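Local coordinates for protein A-adding tRNA nucleotidyltransferase (Aquifex aeolicus, PDB 4WBY) that adds the terminal adenosine to tRNAs ending in CC, using ATP, to complete their CCA terminus, at residues I268-L273 and V338-M343; F290-S295 and W299-Y304. All blocks are in the same frame, centred on the assembly; numbering follows the deposited sequence.

In the fold
Both contacts belong to the helical portion of this C-terminal, nucleotidyltransferase-bearing piece of a longer protein, away from the ATP and magnesium sites, and they abut. Helix 298-309 is shared ground: it meets helix 284-293 within interaction 2 and touches both partners of interaction 1, Val300 against the indole of Trp272 and Thr303 against Val338. Leu276 of helix 271-278 also reaches Leu291. Interaction 1 is buried and joins segments 268-273 and 338-343, 65 residues apart, with apolar groups alone. Interaction 2 is local, a hairpin of two consecutive helices. It runs from a buried, greasy inner side round Leu291 to an exposed rim, where Glu292 and Arg301 meet through water and a sulfate ion is held.

Interaction 1 of 2, residues I268-L273 and V338-M343; sequences IDYGWL and VLLLLM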
ATOM      1  N   ILE A 268     -12.616   5.797  -2.823  1.00 25.71           N
ATOM      2  CA  ILE A 268     -11.406   6.412  -3.336  1.00 24.58           C
ATOM      3  C   ILE A 268     -10.225   5.800  -2.598  1.00 24.15           C
ATOM      4  O   ILE A 268     -10.412   5.004  -1.675  1.00 25.91           O
ATOM      5  CB  ILE A 268     -11.421   7.960  -3.173  1.00 24.84           C
ATOM      6  CG1 ILE A 268     -11.583   8.363  -1.706  1.00 24.00           C
ATOM      7  CG2 ILE A 268     -12.547   8.571  -4.003  1.00 26.26           C
ATOM      8  CD1 ILE A 268     -11.523   9.893  -1.475  1.00 25.55           C
ATOM      9  N   ASP A 269      -9.013   6.151  -3.014  1.00 23.86           N
ATOM     10  CA  ASP A 269      -7.819   5.662  -2.341  1.00 23.63           C
ATOM     11  C   ASP A 269      -7.626   6.441  -1.043  1.00 20.69           C
ATOM     12  O   ASP A 269      -6.903   7.436  -0.994  1.00 18.89           O
ATOM     13  CB  ASP A 269      -6.605   5.765  -3.267  1.00 27.94           C
ATOM     14  CG  ASP A 269      -6.724   4.842  -4.475  1.00 35.41           C
ATOM     15  OD1 ASP A 269      -7.439   3.820  -4.369  1.00 38.66           O
ATOM     16  OD2 ASP A 269      -6.111   5.137  -5.524  1.00 41.03           O
ATOM     17  N   TYR A 270      -8.289   5.966   0.011  1.00 20.19           N
ATOM     18  CA  TYR A 270      -8.398   6.708   1.267  1.00 18.30           C
ATOM     19  C   TYR A 270      -7.081   6.961   1.978  1.00 18.87           C
ATOM     20  O   TYR A 270      -6.992   7.869   2.798  1.00 17.89           O
ATOM     21  CB  TYR A 270      -9.324   5.982   2.241  1.00 18.53           C
ATOM     22  CG  TYR A 270     -10.726   5.721   1.743  1.00 18.99           C
ATOM     23  CD1 TYR A 270     -11.658   6.754   1.645  1.00 20.05           C
ATOM     24  CD2 TYR A 270     -11.143   4.433   1.440  1.00 21.46           C
ATOM     25  CE1 TYR A 270     -12.950   6.512   1.211  1.00 20.15           C
ATOM     26  CE2 TYR A 270     -12.435   4.178   1.011  1.00 22.96           C
ATOM     27  CZ  TYR A 270     -13.334   5.218   0.905  1.00 22.53           C
ATOM     28  OH  TYR A 270     -14.611   4.962   0.482  1.00 24.80           O
ATOM     29  N   GLY A 271      -6.072   6.143   1.703  1.00 19.31           N
ATOM     30  CA  GLY A 271      -4.779   6.319   2.341  1.00 19.10           C
ATOM     31  C   GLY A 271      -4.227   7.726   2.191  1.00 16.73           C
ATOM     32  O   GLY A 271      -3.588   8.252   3.110  1.00 18.22           O
ATOM     33  N   TRP A 272      -4.486   8.346   1.042  1.00 17.23           N
ATOM     34  CA  TRP A 272      -4.010   9.704   0.809  1.00 17.83           C
ATOM     35  C   TRP A 272      -4.638  10.708   1.774  1.00 19.94           C
ATOM     36  O   TRP A 272      -4.018  11.716   2.105  1.00 20.23           O
ATOM     37  CB  TRP A 272      -4.295  10.137  -0.631  1.00 17.71           C
ATOM     38  CG  TRP A 272      -3.490   9.401  -1.645  1.00 16.53           C
ATOM     39  CD1 TRP A 272      -3.920   8.397  -2.457  1.00 16.41           C
ATOM     40  CD2 TRP A 272      -2.103   9.604  -1.952  1.00 16.50           C
ATOM     41  NE1 TRP A 272      -2.894   7.968  -3.259  1.00 17.86           N
ATOM     42  CE2 TRP A 272      -1.766   8.691  -2.970  1.00 16.02           C
ATOM     43  CE3 TRP A 272      -1.118  10.475  -1.470  1.00 17.73           C
ATOM     44  CZ2 TRP A 272      -0.481   8.614  -3.513  1.00 17.64           C
ATOM     45  CZ3 TRP A 272       0.159  10.403  -2.011  1.00 17.38           C
ATOM     46  CH2 TRP A 272       0.466   9.481  -3.028  1.00 18.06           C
ATOM     47  N   LEU A 273      -5.858  10.434   2.232  1.00 19.79           N
ATOM     48  CA  LEU A 273      -6.507  11.316   3.203  1.00 20.62           C
ATOM     49  C   LEU A 273      -5.772  11.335   4.539  1.00 21.71           C
ATOM     50  O   LEU A 273      -5.660  12.380   5.174  1.00 20.98           O
ATOM     51  CB  LEU A 273      -7.958  10.900   3.433  1.00 23.79           C
ATOM     52  CG  LEU A 273      -8.898  10.953   2.234  1.00 27.65           C
ATOM     53  CD1 LEU A 273     -10.313  10.587   2.665  1.00 31.20           C
ATOM     54  CD2 LEU A 273      -8.870  12.326   1.605  1.00 30.29           C
ATOM     55  N   VAL A 338     -12.818  16.035  -0.119  1.00 19.58           N
ATOM     56  CA  VAL A 338     -13.071  17.236   0.673  1.00 18.77           C
ATOM     57  C   VAL A 338     -14.306  17.018   1.550  1.00 21.33           C
ATOM     58  O   VAL A 338     -14.338  17.458   2.696  1.00 23.52           O
ATOM     59  CB  VAL A 338     -13.253  18.499  -0.215  1.00 20.55           C
ATOM     60  CG1 VAL A 338     -13.615  19.718   0.640  1.00 23.47           C
ATOM     61  CG2 VAL A 338     -11.987  18.763  -1.019  1.00 23.99           C
ATOM     62  N   LEU A 339     -15.305  16.310   1.026  1.00 21.72           N
ATOM     63  CA  LEU A 339     -16.484  15.975   1.825  1.00 21.42           C
ATOM     64  C   LEU A 339     -16.102  15.174   3.070  1.00 22.85           C
ATOM     65  O   LEU A 339     -16.603  15.436   4.165  1.00 22.03           O
ATOM     66  CB  LEU A 339     -17.495  15.177   1.009  1.00 22.98           C
ATOM     67  CG  LEU A 339     -18.021  15.859  -0.247  1.00 24.10           C
ATOM     68  CD1 LEU A 339     -18.998  14.937  -0.951  1.00 25.23           C
ATOM     69  CD2 LEU A 339     -18.685  17.176   0.101  1.00 25.86           C
ATOM     70  N   LEU A 340     -15.219  14.194   2.903  1.00 21.66           N
ATOM     71  CA  LEU A 340     -14.830  13.358   4.032  1.00 22.73           C
ATOM     72  C   LEU A 340     -14.011  14.171   5.040  1.00 22.42           C
ATOM     73  O   LEU A 340     -14.169  14.008   6.251  1.00 22.66           O
ATOM     74  CB  LEU A 340     -14.067  12.125   3.545  1.00 23.64           C
ATOM     75  CG  LEU A 340     -14.893  11.241   2.604  1.00 23.58           C
ATOM     76  CD1 LEU A 340     -14.154   9.970   2.206  1.00 24.93           C
ATOM     77  CD2 LEU A 340     -16.252  10.913   3.205  1.00 25.10           C
ATOM     78  N   LEU A 341     -13.175  15.079   4.545  1.00 22.39           N
ATOM     79  CA  LEU A 341     -12.421  15.969   5.425  1.00 24.95           C
ATOM     80  C   LEU A 341     -13.361  16.859   6.243  1.00 24.93           C
ATOM     81  O   LEU A 341     -13.144  17.081   7.437  1.00 24.05           O
ATOM     82  CB  LEU A 341     -11.446  16.822   4.612  1.00 30.32           C
ATOM     83  CG  LEU A 341      -9.944  16.559   4.749  1.00 35.86           C
ATOM     84  CD1 LEU A 341      -9.627  15.108   5.100  1.00 32.94           C
ATOM     85  CD2 LEU A 341      -9.222  16.981   3.479  1.00 34.11           C
ATOM     86  N   LEU A 342     -14.415  17.353   5.597  1.00 24.54           N
ATOM     87  CA  LEU A 342     -15.398  18.195   6.266  1.00 23.60           C
ATOM     88  C   LEU A 342     -16.110  17.435   7.380  1.00 25.22           C
ATOM     89  O   LEU A 342     -16.526  18.031   8.373  1.00 27.82           O
ATOM     90  CB  LEU A 342     -16.416  18.747   5.255  1.00 23.13           C
ATOM     91  CG  LEU A 342     -15.903  19.914   4.399  1.00 24.31           C
ATOM     92  CD1 LEU A 342     -16.776  20.105   3.174  1.00 25.48           C
ATOM     93  CD2 LEU A 342     -15.832  21.213   5.197  1.00 25.48           C
ATOM     94  N   MET A 343     -16.232  16.119   7.225  1.00 24.09           N
ATOM     95  CA  MET A 343     -16.885  15.305   8.244  1.00 25.94           C
ATOM     96  C   MET A 343     -16.057  15.145   9.515  1.00 26.93           C
ATOM     97  O   MET A 343     -16.545  14.601  10.501  1.00 27.11           O
ATOM     98  CB  MET A 343     -17.232  13.935   7.678  1.00 26.12           C
ATOM     99  CG  MET A 343     -18.371  14.000   6.682  1.00 26.55           C
ATOM    100  SD  MET A 343     -18.853  12.387   6.057  1.00 28.29           S
ATOM    101  CE  MET A 343     -19.385  11.573   7.558  1.00 28.74           C
TER
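The phenol ring of Tyr270 offers its edge to Leu340: CD1 of the leucine lies near the ring plane, 3.8 Å from Tyr270 CE1. One face of the same ring carries a backbone oxygen, Ile268 O, 3.2 Å above the plane and displaced toward the rim. The far end of the tyrosine is tied elsewhere, its OH hydrogen-bonded to His259 ND1 on helix 243-262, which also touches the tyrosine side chain through Val256 and Ala260. At the indole of Trp272, Asp269 CB lies in plane at the edge, and Val300 of helix 298-309 is another neighbour.

Beside Tyr270, Leu273 reaches across with its CD1 methyl, 3.9 Å from Leu340 CD1; the two leucine side chains meet at about a right angle. That one methyl of Leu340 thus touches both the aromatic rim and the aliphatic branch. In Leu273, CG is anti to the carbonyl carbon (chi1 -62°), which sends the branched end out toward the partner helix. No hydrogen bond links the segments; their nearest CA atoms, of Leu273 and Leu341, are 7.8 Å apart.

Leu340 also leans on Val255, so helices 243-262, 271-278 and 336-342 converge here: ordinary apolar helix packing in this class II tRNA nucleotidyltransferase.

Interaction 2 of 2, residues F290-S295 and W299-Y304; sequences FLEEMS and WVRETY. With SO4 (sulfate ion), chain E.
Leu291 and Tyr304 touch closely where helices 284-293 and 298-309 form a helical hairpin. The short turn between them starts with a Schellman motif: Ser295 takes a positive phi (50°) after the last turn of the first helix, and its N bonds back to Glu292 O.

Leu291 can be followed outward from its backbone. Its CB lies 4.2 Å from Arg301 CG, against the aliphatic base of the arginine. From CG the two methyls part. CD2 packs on Val300 CG1, whereas CD1 presses on the root of the tyrosine, 3.4 Å from Tyr304 CB, and comes obliquely to the ring. With Tyr304 CG anti to the backbone N (chi1 179°), that ring atom also comes close to the methyl. Leu276 of helix 271-278 touches both Leu291 and Tyr304, adding a third helix to this apolar patch.

The other flank is polar. Glu292 CG runs alongside Arg301 CD, but the charged ends stay apart, with Glu292 OE2 5.3 Å from Arg301 NH1. A water spans the gap, donating to Glu292 OE2 and accepting from Arg301 NH1, while Lys288 forms a salt bridge with the same carboxylate. The NE of Arg301 is hydrogen-bonded to Ala296 O in the turn.

A sulfate, probably from the crystallisation liquor, meets the edge of the guanidinium group with two oxygens: Arg301 NH1 donates to O1 at 2.9 Å, and Arg301 NH2 donates to O2 with an N-H...O angle of 166°.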
ATOM      1  N   PHE A 290       6.093  17.925  -1.222  1.00 29.14           N
ATOM      2  CA  PHE A 290       6.096  16.544  -0.749  1.00 27.42           C
ATOM      3  C   PHE A 290       5.094  15.708  -1.545  1.00 24.65           C
ATOM      4  O   PHE A 290       5.396  14.588  -1.958  1.00 23.63           O
ATOM      5  CB  PHE A 290       5.780  16.471   0.748  1.00 29.35           C
ATOM      6  CG  PHE A 290       5.702  15.065   1.280  1.00 31.06           C
ATOM      7  CD1 PHE A 290       6.834  14.269   1.339  1.00 32.62           C
ATOM      8  CD2 PHE A 290       4.498  14.537   1.719  1.00 31.91           C
ATOM      9  CE1 PHE A 290       6.765  12.975   1.820  1.00 33.63           C
ATOM     10  CE2 PHE A 290       4.427  13.241   2.210  1.00 32.72           C
ATOM     11  CZ  PHE A 290       5.559  12.462   2.254  1.00 31.90           C
ATOM     12  N   LEU A 291       3.909  16.256  -1.787  1.00 23.02           N
ATOM     13  CA  LEU A 291       2.917  15.498  -2.548  1.00 21.28           C
ATOM     14  C   LEU A 291       3.384  15.284  -3.986  1.00 23.98           C
ATOM     15  O   LEU A 291       3.117  14.240  -4.569  1.00 22.87           O
ATOM     16  CB  LEU A 291       1.550  16.185  -2.521  1.00 20.04           C
ATOM     17  CG  LEU A 291       0.876  16.201  -1.141  1.00 19.94           C
ATOM     18  CD1 LEU A 291      -0.403  17.022  -1.203  1.00 21.08           C
ATOM     19  CD2 LEU A 291       0.587  14.794  -0.628  1.00 20.22           C
ATOM     20  N   GLU A 292       4.090  16.258  -4.551  1.00 26.20           N
ATOM     21  CA  GLU A 292       4.655  16.084  -5.886  1.00 30.67           C
ATOM     22  C   GLU A 292       5.753  15.011  -5.873  1.00 30.38           C
ATOM     23  O   GLU A 292       5.862  14.204  -6.795  1.00 31.30           O
ATOM     24  CB  GLU A 292       5.184  17.419  -6.414  1.00 33.80           C
ATOM     25  CG  GLU A 292       4.056  18.397  -6.738  1.00 34.90           C
ATOM     26  CD  GLU A 292       4.539  19.770  -7.158  1.00 40.81           C
ATOM     27  OE1 GLU A 292       5.753  20.049  -7.066  1.00 42.22           O
ATOM     28  OE2 GLU A 292       3.688  20.574  -7.582  1.00 43.78           O
ATOM     29  N   GLU A 293       6.553  14.997  -4.814  1.00 29.14           N
ATOM     30  CA  GLU A 293       7.579  13.977  -4.642  1.00 29.47           C
ATOM     31  C   GLU A 293       6.956  12.581  -4.535  1.00 26.54           C
ATOM     32  O   GLU A 293       7.519  11.585  -4.999  1.00 27.57           O
ATOM     33  CB  GLU A 293       8.404  14.292  -3.398  1.00 35.39           C
ATOM     34  CG  GLU A 293       9.567  13.380  -3.170  1.00 41.15           C
ATOM     35  CD  GLU A 293      10.544  13.964  -2.177  1.00 43.36           C
ATOM     36  OE1 GLU A 293      10.106  14.701  -1.265  1.00 44.38           O
ATOM     37  OE2 GLU A 293      11.750  13.702  -2.323  1.00 44.84           O
ATOM     38  N   MET A 294       5.787  12.526  -3.912  1.00 23.80           N
ATOM     39  CA  MET A 294       5.023  11.294  -3.772  1.00 22.14           C
ATOM     40  C   MET A 294       4.261  10.914  -5.048  1.00 22.64           C
ATOM     41  O   MET A 294       3.594   9.884  -5.077  1.00 21.82           O
ATOM     42  CB  MET A 294       4.023  11.429  -2.616  1.00 21.22           C
ATOM     43  CG  MET A 294       4.659  11.480  -1.218  1.00 22.67           C
ATOM     44  SD  MET A 294       5.170   9.855  -0.633  1.00 23.21           S
ATOM     45  CE  MET A 294       3.567   9.155  -0.249  1.00 23.01           C
ATOM     46  N   SER A 295       4.354  11.749  -6.086  1.00 22.37           N
ATOM     47  CA  SER A 295       3.552  11.580  -7.300  1.00 24.68           C
ATOM     48  C   SER A 295       2.073  11.405  -6.954  1.00 22.37           C
ATOM     49  O   SER A 295       1.378  10.559  -7.529  1.00 22.63           O
ATOM     50  CB  SER A 295       4.041  10.388  -8.130  1.00 28.40           C
ATOM     51  OG  SER A 295       5.373  10.579  -8.577  1.00 30.10           O
ATOM     52  N   TRP A 299      -6.316  14.623  -7.682  1.00 15.02           N
ATOM     53  CA  TRP A 299      -7.355  14.943  -6.707  1.00 16.17           C
ATOM     54  C   TRP A 299      -6.756  15.178  -5.328  1.00 15.69           C
ATOM     55  O   TRP A 299      -7.246  16.009  -4.578  1.00 17.04           O
ATOM     56  CB  TRP A 299      -8.444  13.858  -6.652  1.00 16.24           C
ATOM     57  CG  TRP A 299      -8.042  12.488  -6.117  1.00 15.63           C
ATOM     58  CD1 TRP A 299      -7.714  11.385  -6.863  1.00 17.15           C
ATOM     59  CD2 TRP A 299      -8.007  12.062  -4.745  1.00 15.19           C
ATOM     60  NE1 TRP A 299      -7.458  10.314  -6.040  1.00 18.07           N
ATOM     61  CE2 TRP A 299      -7.625  10.704  -4.736  1.00 16.74           C
ATOM     62  CE3 TRP A 299      -8.241  12.702  -3.523  1.00 17.32           C
ATOM     63  CZ2 TRP A 299      -7.476   9.976  -3.552  1.00 18.38           C
ATOM     64  CZ3 TRP A 299      -8.097  11.971  -2.347  1.00 20.44           C
ATOM     65  CH2 TRP A 299      -7.716  10.628  -2.374  1.00 19.56           C
ATOM     66  N   VAL A 300      -5.684  14.462  -5.007  1.00 15.09           N
ATOM     67  CA  VAL A 300      -5.012  14.640  -3.725  1.00 15.01           C
ATOM     68  C   VAL A 300      -4.332  16.005  -3.653  1.00 15.87           C
ATOM     69  O   VAL A 300      -4.441  16.724  -2.652  1.00 17.44           O
ATOM     70  CB  VAL A 300      -3.972  13.533  -3.481  1.00 15.79           C
ATOM     71  CG1 VAL A 300      -3.229  13.771  -2.171  1.00 17.98           C
ATOM     72  CG2 VAL A 300      -4.643  12.159  -3.494  1.00 16.16           C
ATOM     73  N   ARG A 301      -3.628  16.363  -4.720  1.00 16.48           N
ATOM     74  CA  ARG A 301      -2.916  17.627  -4.754  1.00 18.25           C
ATOM     75  C   ARG A 301      -3.889  18.801  -4.747  1.00 18.55           C
ATOM     76  O   ARG A 301      -3.638  19.812  -4.082  1.00 20.30           O
ATOM     77  CB  ARG A 301      -1.991  17.676  -5.970  1.00 18.38           C
ATOM     78  CG  ARG A 301      -0.890  16.620  -5.873  1.00 20.90           C
ATOM     79  CD  ARG A 301       0.081  16.655  -7.034  1.00 23.58           C
ATOM     80  NE  ARG A 301      -0.482  16.061  -8.237  1.00 25.32           N
ATOM     81  CZ  ARG A 301      -0.800  16.762  -9.319  1.00 24.58           C
ATOM     82  NH1 ARG A 301      -0.611  18.074  -9.331  1.00 25.96           N
ATOM     83  NH2 ARG A 301      -1.320  16.157 -10.376  1.00 26.27           N
ATOM     84  N   GLU A 302      -5.016  18.654  -5.443  1.00 16.63           N
ATOM     85  CA  GLU A 302      -6.031  19.699  -5.450  1.00 18.53           C
ATOM     86  C   GLU A 302      -6.727  19.778  -4.090  1.00 17.10           C
ATOM     87  O   GLU A 302      -7.012  20.869  -3.595  1.00 20.59           O
ATOM     88  CB  GLU A 302      -7.050  19.457  -6.563  1.00 20.43           C
ATOM     89  CG  GLU A 302      -6.471  19.516  -7.983  1.00 24.57           C
ATOM     90  CD  GLU A 302      -6.074  20.913  -8.441  1.00 30.68           C
ATOM     91  OE1 GLU A 302      -6.392  21.906  -7.747  1.00 33.30           O
ATOM     92  OE2 GLU A 302      -5.449  21.017  -9.519  1.00 35.27           O
ATOM     93  N   THR A 303      -6.993  18.632  -3.470  1.00 17.73           N
ATOM     94  CA  THR A 303      -7.614  18.657  -2.148  1.00 18.90           C
ATOM     95  C   THR A 303      -6.676  19.286  -1.122  1.00 19.10           C
ATOM     96  O   THR A 303      -7.129  20.026  -0.248  1.00 20.57           O
ATOM     97  CB  THR A 303      -8.048  17.247  -1.707  1.00 17.64           C
ATOM     98  OG1 THR A 303      -9.198  16.877  -2.476  1.00 19.40           O
ATOM     99  CG2 THR A 303      -8.432  17.214  -0.228  1.00 19.00           C
ATOM    100  N   TYR A 304      -5.373  19.026  -1.226  1.00 17.58           N
ATOM    101  CA  TYR A 304      -4.430  19.684  -0.324  1.00 19.06           C
ATOM    102  C   TYR A 304      -4.422  21.209  -0.490  1.00 20.48           C
ATOM    103  O   TYR A 304      -4.467  21.943   0.502  1.00 22.79           O
ATOM    104  CB  TYR A 304      -3.017  19.132  -0.519  1.00 19.77           C
ATOM    105  CG  TYR A 304      -2.010  19.800   0.389  1.00 21.76           C
ATOM    106  CD1 TYR A 304      -1.976  19.519   1.751  1.00 23.51           C
ATOM    107  CD2 TYR A 304      -1.117  20.737  -0.110  1.00 23.96           C
ATOM    108  CE1 TYR A 304      -1.067  20.156   2.588  1.00 24.57           C
ATOM    109  CE2 TYR A 304      -0.214  21.372   0.709  1.00 27.83           C
ATOM    110  CZ  TYR A 304      -0.187  21.078   2.052  1.00 27.20           C
ATOM    111  OH  TYR A 304       0.721  21.735   2.854  1.00 30.54           O
TER
HETATM  112  S   SO4 E2004      -1.756  18.955 -12.908  1.00 38.98           S
HETATM  113  O1  SO4 E2004      -0.719  19.309 -11.944  1.00 40.81           O
HETATM  114  O2  SO4 E2004      -2.421  17.711 -12.524  1.00 38.38           O
HETATM  115  O3  SO4 E2004      -2.734  20.041 -13.004  1.00 40.80           O
HETATM  116  O4  SO4 E2004      -1.164  18.794 -14.238  1.00 43.41           O
HETATM  117  O   HOH W   1       0.826  19.999  -7.235  1.00 29.79           O